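PDB 2PPY: enoyl-CoA hydratase from Geobacillus kaustophilus, which probably catalyses the reversible hydration of 2-enoyl-CoA thioesters in fatty acid beta-oxidation. Local coordinates for residues Y32-Y37 against C87-E92; I72-L75 against R81-T84. All coordinates share one frame; numbering follows the deposited sequence.

Contact 1: residues Y32-Y37 against C87-E92; sequences YDLEFY and CLFCNE
With SG set beside its own backbone N (chi1 -66°), Cys90 can lay both CB and sulfur against the ring of Tyr37, while Phe89, its CG anti to N (chi1 -178°), extends its ring toward Leu34 and the backbone of Tyr37. Cys90 CB stands over the centre of the Tyr37 ring, 3.9 Å from the centroid, a CH-pi contact. The sulfur lies obliquely to that ring and nearer its rim, with SG 3.2 Å from Tyr37 CD2, a close sulfur-aromatic approach; cysteine is slim enough to let the two helices come near, Tyr37 CA and Cys90 CA being 6.2 Å apart. On the opposite face Phe36 CE2 lies toward the rim of the ring. Phe89 presents its edge to Tyr37 O, with CE2 3.7 Å away, and Leu34 CD1 meets Phe89 CD2 at 3.8 Å. Asp33 caps the helix that carries Tyr37: OD1 accepts from Phe36 N at 2.8 Å. Were Tyr37 replaced by alanine, Cys90 CB and SG would probably lose the aromatic surface they rest on, with a gap opened between the helices. Such apolar packing joins helices 34-48 and 80-99 of the crotonase fold, whose beta-sheet strand 55-60 lies between them in sequence.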
loop_
_atom_site.group_PDB
_atom_site.type_symbol
_atom_site.label_atom_id
_atom_site.label_comp_id
_atom_site.label_asym_id
_atom_site.label_seq_id
_atom_site.Cartn_x
_atom_site.Cartn_y
_atom_site.Cartn_z
ATOM N N TYR A 32 -11.566 27.443 16.767
ATOM C CA TYR A 32 -10.753 26.838 17.819
ATOM C C TYR A 32 -9.277 27.192 17.880
ATOM O O TYR A 32 -8.718 27.785 16.957
ATOM C CB TYR A 32 -10.879 25.317 17.733
ATOM C CG TYR A 32 -10.379 24.746 16.423
ATOM C CD1 TYR A 32 -11.260 24.451 15.380
ATOM C CD2 TYR A 32 -9.018 24.522 16.217
ATOM C CE1 TYR A 32 -10.790 23.943 14.160
ATOM C CE2 TYR A 32 -8.540 24.020 15.005
ATOM C CZ TYR A 32 -9.429 23.733 13.984
ATOM O OH TYR A 32 -8.948 23.253 12.791
ATOM N N ASP A 33 -8.659 26.802 18.993
ATOM C CA ASP A 33 -7.232 27.007 19.234
ATOM C C ASP A 33 -6.666 25.681 19.746
ATOM O O ASP A 33 -7.337 24.653 19.679
ATOM C CB ASP A 33 -6.999 28.103 20.279
ATOM C CG ASP A 33 -7.753 27.850 21.571
ATOM O OD1 ASP A 33 -8.071 26.679 21.873
ATOM O OD2 ASP A 33 -8.019 28.827 22.298
ATOM N N LEU A 34 -5.445 25.702 20.271
ATOM C CA LEU A 34 -4.827 24.478 20.769
ATOM C C LEU A 34 -5.552 23.928 21.987
ATOM O O LEU A 34 -5.767 22.723 22.094
ATOM C CB LEU A 34 -3.348 24.714 21.113
ATOM C CG LEU A 34 -2.597 23.509 21.703
ATOM C CD1 LEU A 34 -2.758 22.297 20.789
ATOM C CD2 LEU A 34 -1.123 23.851 21.881
ATOM N N GLU A 35 -5.931 24.811 22.905
ATOM C CA GLU A 35 -6.621 24.390 24.114
ATOM C C GLU A 35 -7.918 23.639 23.799
ATOM O O GLU A 35 -8.277 22.691 24.500
ATOM C CB GLU A 35 -6.908 25.608 24.999
ATOM C CG GLU A 35 -7.340 25.266 26.411
ATOM C CD GLU A 35 -6.327 24.403 27.145
ATOM O OE1 GLU A 35 -5.135 24.782 27.191
ATOM O OE2 GLU A 35 -6.729 23.346 27.679
ATOM N N PHE A 36 -8.627 24.055 22.753
ATOM C CA PHE A 36 -9.860 23.366 22.395
ATOM C C PHE A 36 -9.569 21.911 22.071
ATOM O O PHE A 36 -10.223 21.006 22.589
ATOM C CB PHE A 36 -10.533 23.988 21.171
ATOM C CG PHE A 36 -11.541 23.071 20.525
ATOM C CD1 PHE A 36 -12.719 22.735 21.188
ATOM C CD2 PHE A 36 -11.284 22.492 19.284
ATOM C CE1 PHE A 36 -13.622 21.821 20.630
ATOM C CE2 PHE A 36 -12.181 21.576 18.718
ATOM C CZ PHE A 36 -13.353 21.244 19.393
ATOM N N TYR A 37 -8.590 21.691 21.196
ATOM C CA TYR A 37 -8.230 20.337 20.799
ATOM C C TYR A 37 -7.691 19.509 21.949
ATOM O O TYR A 37 -7.849 18.288 21.963
ATOM C CB TYR A 37 -7.241 20.370 19.634
ATOM C CG TYR A 37 -7.922 20.078 18.312
ATOM C CD1 TYR A 37 -8.355 18.787 18.005
ATOM C CD2 TYR A 37 -8.192 21.098 17.398
ATOM C CE1 TYR A 37 -9.040 18.515 16.820
ATOM C CE2 TYR A 37 -8.878 20.837 16.208
ATOM C CZ TYR A 37 -9.298 19.542 15.927
ATOM O OH TYR A 37 -9.966 19.270 14.754
ATOM N N CYS A 87 -0.756 21.845 14.338
ATOM C CA CYS A 87 -1.425 21.042 13.319
ATOM C C CYS A 87 -1.248 19.547 13.548
ATOM O O CYS A 87 -2.202 18.786 13.424
ATOM C CB CYS A 87 -0.915 21.427 11.928
ATOM S SG CYS A 87 -1.430 23.098 11.407
ATOM N N LEU A 88 -0.032 19.129 13.890
ATOM C CA LEU A 88 0.245 17.717 14.137
ATOM C C LEU A 88 -0.639 17.181 15.258
ATOM O O LEU A 88 -1.229 16.112 15.124
ATOM C CB LEU A 88 1.720 17.508 14.498
ATOM C CG LEU A 88 2.169 16.070 14.788
ATOM C CD1 LEU A 88 1.718 15.123 13.667
ATOM C CD2 LEU A 88 3.693 16.043 14.924
ATOM N N PHE A 89 -0.744 17.926 16.353
ATOM C CA PHE A 89 -1.572 17.493 17.479
ATOM C C PHE A 89 -3.049 17.386 17.102
ATOM O O PHE A 89 -3.735 16.442 17.501
ATOM C CB PHE A 89 -1.438 18.451 18.664
ATOM C CG PHE A 89 -2.232 18.026 19.864
ATOM C CD1 PHE A 89 -1.795 16.978 20.665
ATOM C CD2 PHE A 89 -3.448 18.630 20.158
ATOM C CE1 PHE A 89 -2.563 16.534 21.741
ATOM C CE2 PHE A 89 -4.223 18.194 21.230
ATOM C CZ PHE A 89 -3.781 17.144 22.023
ATOM N N CYS A 90 -3.545 18.363 16.350
ATOM C CA CYS A 90 -4.943 18.343 15.927
ATOM C C CYS A 90 -5.213 17.116 15.056
ATOM O O CYS A 90 -6.223 16.435 15.229
ATOM C CB CYS A 90 -5.283 19.611 15.144
ATOM S SG CYS A 90 -5.205 21.127 16.122
ATOM N N ASN A 91 -4.306 16.844 14.121
ATOM C CA ASN A 91 -4.449 15.698 13.233
ATOM C C ASN A 91 -4.452 14.381 14.002
ATOM O O ASN A 91 -5.313 13.528 13.781
ATOM C CB ASN A 91 -3.332 15.690 12.183
ATOM C CG ASN A 91 -3.639 16.587 11.000
ATOM O OD1 ASN A 91 -4.706 16.485 10.400
ATOM N ND2 ASN A 91 -2.699 17.462 10.650
ATOM N N GLU A 92 -3.497 14.216 14.910
ATOM C CA GLU A 92 -3.421 12.997 15.704
ATOM C C GLU A 92 -4.689 12.838 16.536
ATOM O O GLU A 92 -5.157 11.722 16.770
ATOM C CB GLU A 92 -2.185 13.028 16.610
ATOM C CG GLU A 92 -0.875 13.109 15.827
ATOM C CD GLU A 92 0.358 13.052 16.710
ATOM O OE1 GLU A 92 0.319 13.622 17.819
ATOM O OE2 GLU A 92 1.372 12.452 16.286
#

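Contact 2: residues I72-L75 against R81-T84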
loop_
_atom_site.group_PDB
_atom_site.type_symbol
_atom_site.label_atom_id
_atom_site.label_comp_id
_atom_site.label_asym_id
_atom_site.label_seq_id
_atom_site.Cartn_x
_atom_site.Cartn_y
_atom_site.Cartn_z
ATOM N N ILE A 72 -8.175 32.369 13.223
ATOM C CA ILE A 72 -7.121 33.051 12.476
ATOM C C ILE A 72 -6.250 33.939 13.354
ATOM O O ILE A 72 -5.060 34.105 13.084
ATOM C CB ILE A 72 -7.710 33.906 11.343
ATOM C CG1 ILE A 72 -8.605 33.042 10.447
ATOM C CG2 ILE A 72 -6.585 34.535 10.531
ATOM C CD1 ILE A 72 -7.908 31.843 9.846
ATOM N N ASN A 73 -6.842 34.517 14.397
ATOM C CA ASN A 73 -6.094 35.370 15.316
ATOM C C ASN A 73 -5.081 34.514 16.057
ATOM O O ASN A 73 -3.913 34.880 16.186
ATOM C CB ASN A 73 -7.030 36.042 16.324
ATOM C CG ASN A 73 -7.812 37.188 15.719
ATOM O OD1 ASN A 73 -7.232 38.133 15.176
ATOM N ND2 ASN A 73 -9.136 37.117 15.811
ATOM N N PHE A 74 -5.538 33.367 16.546
ATOM C CA PHE A 74 -4.656 32.459 17.258
ATOM C C PHE A 74 -3.683 31.835 16.267
ATOM O O PHE A 74 -2.474 31.830 16.492
ATOM C CB PHE A 74 -5.465 31.366 17.962
ATOM C CG PHE A 74 -4.616 30.323 18.629
ATOM C CD1 PHE A 74 -4.133 29.233 17.910
ATOM C CD2 PHE A 74 -4.264 30.448 19.970
ATOM C CE1 PHE A 74 -3.311 28.283 18.514
ATOM C CE2 PHE A 74 -3.441 29.502 20.583
ATOM C CZ PHE A 74 -2.965 28.418 19.852
ATOM N N LEU A 75 -4.222 31.315 15.168
ATOM C CA LEU A 75 -3.416 30.679 14.130
ATOM C C LEU A 75 -2.212 31.554 13.815
ATOM O O LEU A 75 -1.071 31.125 13.980
ATOM C CB LEU A 75 -4.264 30.458 12.871
ATOM C CG LEU A 75 -3.701 29.621 11.716
ATOM C CD1 LEU A 75 -4.834 29.248 10.773
ATOM C CD2 LEU A 75 -2.618 30.393 10.973
ATOM N N ARG A 81 7.047 26.921 13.533
ATOM C CA ARG A 81 7.292 25.647 14.193
ATOM C C ARG A 81 6.196 25.328 15.196
ATOM O O ARG A 81 5.919 24.163 15.466
ATOM C CB ARG A 81 8.667 25.640 14.862
ATOM C CG ARG A 81 9.799 25.455 13.865
ATOM C CD ARG A 81 11.153 25.356 14.539
ATOM N NE ARG A 81 11.549 26.609 15.174
ATOM C CZ ARG A 81 12.761 26.847 15.664
ATOM N NH1 ARG A 81 13.703 25.913 15.594
ATOM N NH2 ARG A 81 13.036 28.020 16.215
ATOM N N PHE A 82 5.567 26.364 15.743
ATOM C CA PHE A 82 4.475 26.154 16.684
ATOM C C PHE A 82 3.259 25.709 15.871
ATOM O O PHE A 82 2.493 24.854 16.308
ATOM C CB PHE A 82 4.127 27.441 17.435
ATOM C CG PHE A 82 2.936 27.297 18.347
ATOM C CD1 PHE A 82 3.085 26.802 19.638
ATOM C CD2 PHE A 82 1.654 27.593 17.891
ATOM C CE1 PHE A 82 1.977 26.601 20.460
ATOM C CE2 PHE A 82 0.543 27.394 18.701
ATOM C CZ PHE A 82 0.703 26.896 19.989
ATOM N N LYS A 83 3.089 26.299 14.690
ATOM C CA LYS A 83 1.970 25.959 13.809
ATOM C C LYS A 83 2.072 24.500 13.381
ATOM O O LYS A 83 1.070 23.790 13.289
ATOM C CB LYS A 83 1.976 26.846 12.563
ATOM C CG LYS A 83 1.684 28.318 12.821
ATOM C CD LYS A 83 1.686 29.105 11.520
ATOM C CE LYS A 83 1.368 30.566 11.751
ATOM N NZ LYS A 83 1.346 31.333 10.474
ATOM N N THR A 84 3.300 24.067 13.115
ATOM C CA THR A 84 3.563 22.698 12.708
ATOM C C THR A 84 3.128 21.744 13.811
ATOM O O THR A 84 2.452 20.753 13.550
ATOM C CB THR A 84 5.068 22.485 12.421
ATOM O OG1 THR A 84 5.456 23.284 11.298
ATOM C CG2 THR A 84 5.362 21.016 12.135
#
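Phe74 and Phe82 join the short helix 72-75 to the start of helix 80-99, a local helix-to-helix packing in the crotonase fold. In the aromatic contact Phe74 CZ meets the edge of the Phe82 ring, 3.8 Å from CE2 and near its plane, and the two side chains cross at about a right angle. Each ring is carried outward by a CG anti to its backbone N (chi1 175° in Phe74 and 176° in Phe82), and phenylalanine is long enough to bridge helices whose nearest CA atoms, those of Leu75 and Lys83, are 7.2 Å apart. Leu34 of helix 34-48 packs on both rings, and Phe82 also meets Phe49 of a second subunit. Near the two helix starts, Asp71 OD1 accepts a hydrogen bond from Phe74 N and Asp79 OD1 one from Arg81 N. The remaining contact is aliphatic and backbone packing. Lys83 suits the place because its methylene chain, extended beyond CG, crosses Leu75 at about a right angle and offers it carbon surface. Leu75, poorly ordered, also packs on Leu251 of a third subunit. Across the helix pair its CD2 is modelled 4.1 Å from Lys83 CE, a distance the disorder makes approximate, and that same CE approaches Leu75 O to 3.4 Å.

How the contacts relate
Helix 80-99 serves both contacts: its first turn, residues 81-84, faces helix 72-75 in contact 2, and the following turns, 87-92, face helix 34-48 in contact 1. The centres lie about 10 Å apart, and contact 2 is nested within the chain segment that contact 1 closes. They touch directly around Asp33 and Leu34: Asp33 CB is 3.6 Å from Phe74 CD2, and Leu34 CD2 is 4.0 Å from Phe82 CZ, so the two contacts pack against each other. Both also border the third subunit, while Leu34 and Phe82 meet Phe49 of the second subunit. A PEG molecule, probably from crystallisation, lies about 4 Å from the Phe89 side chain.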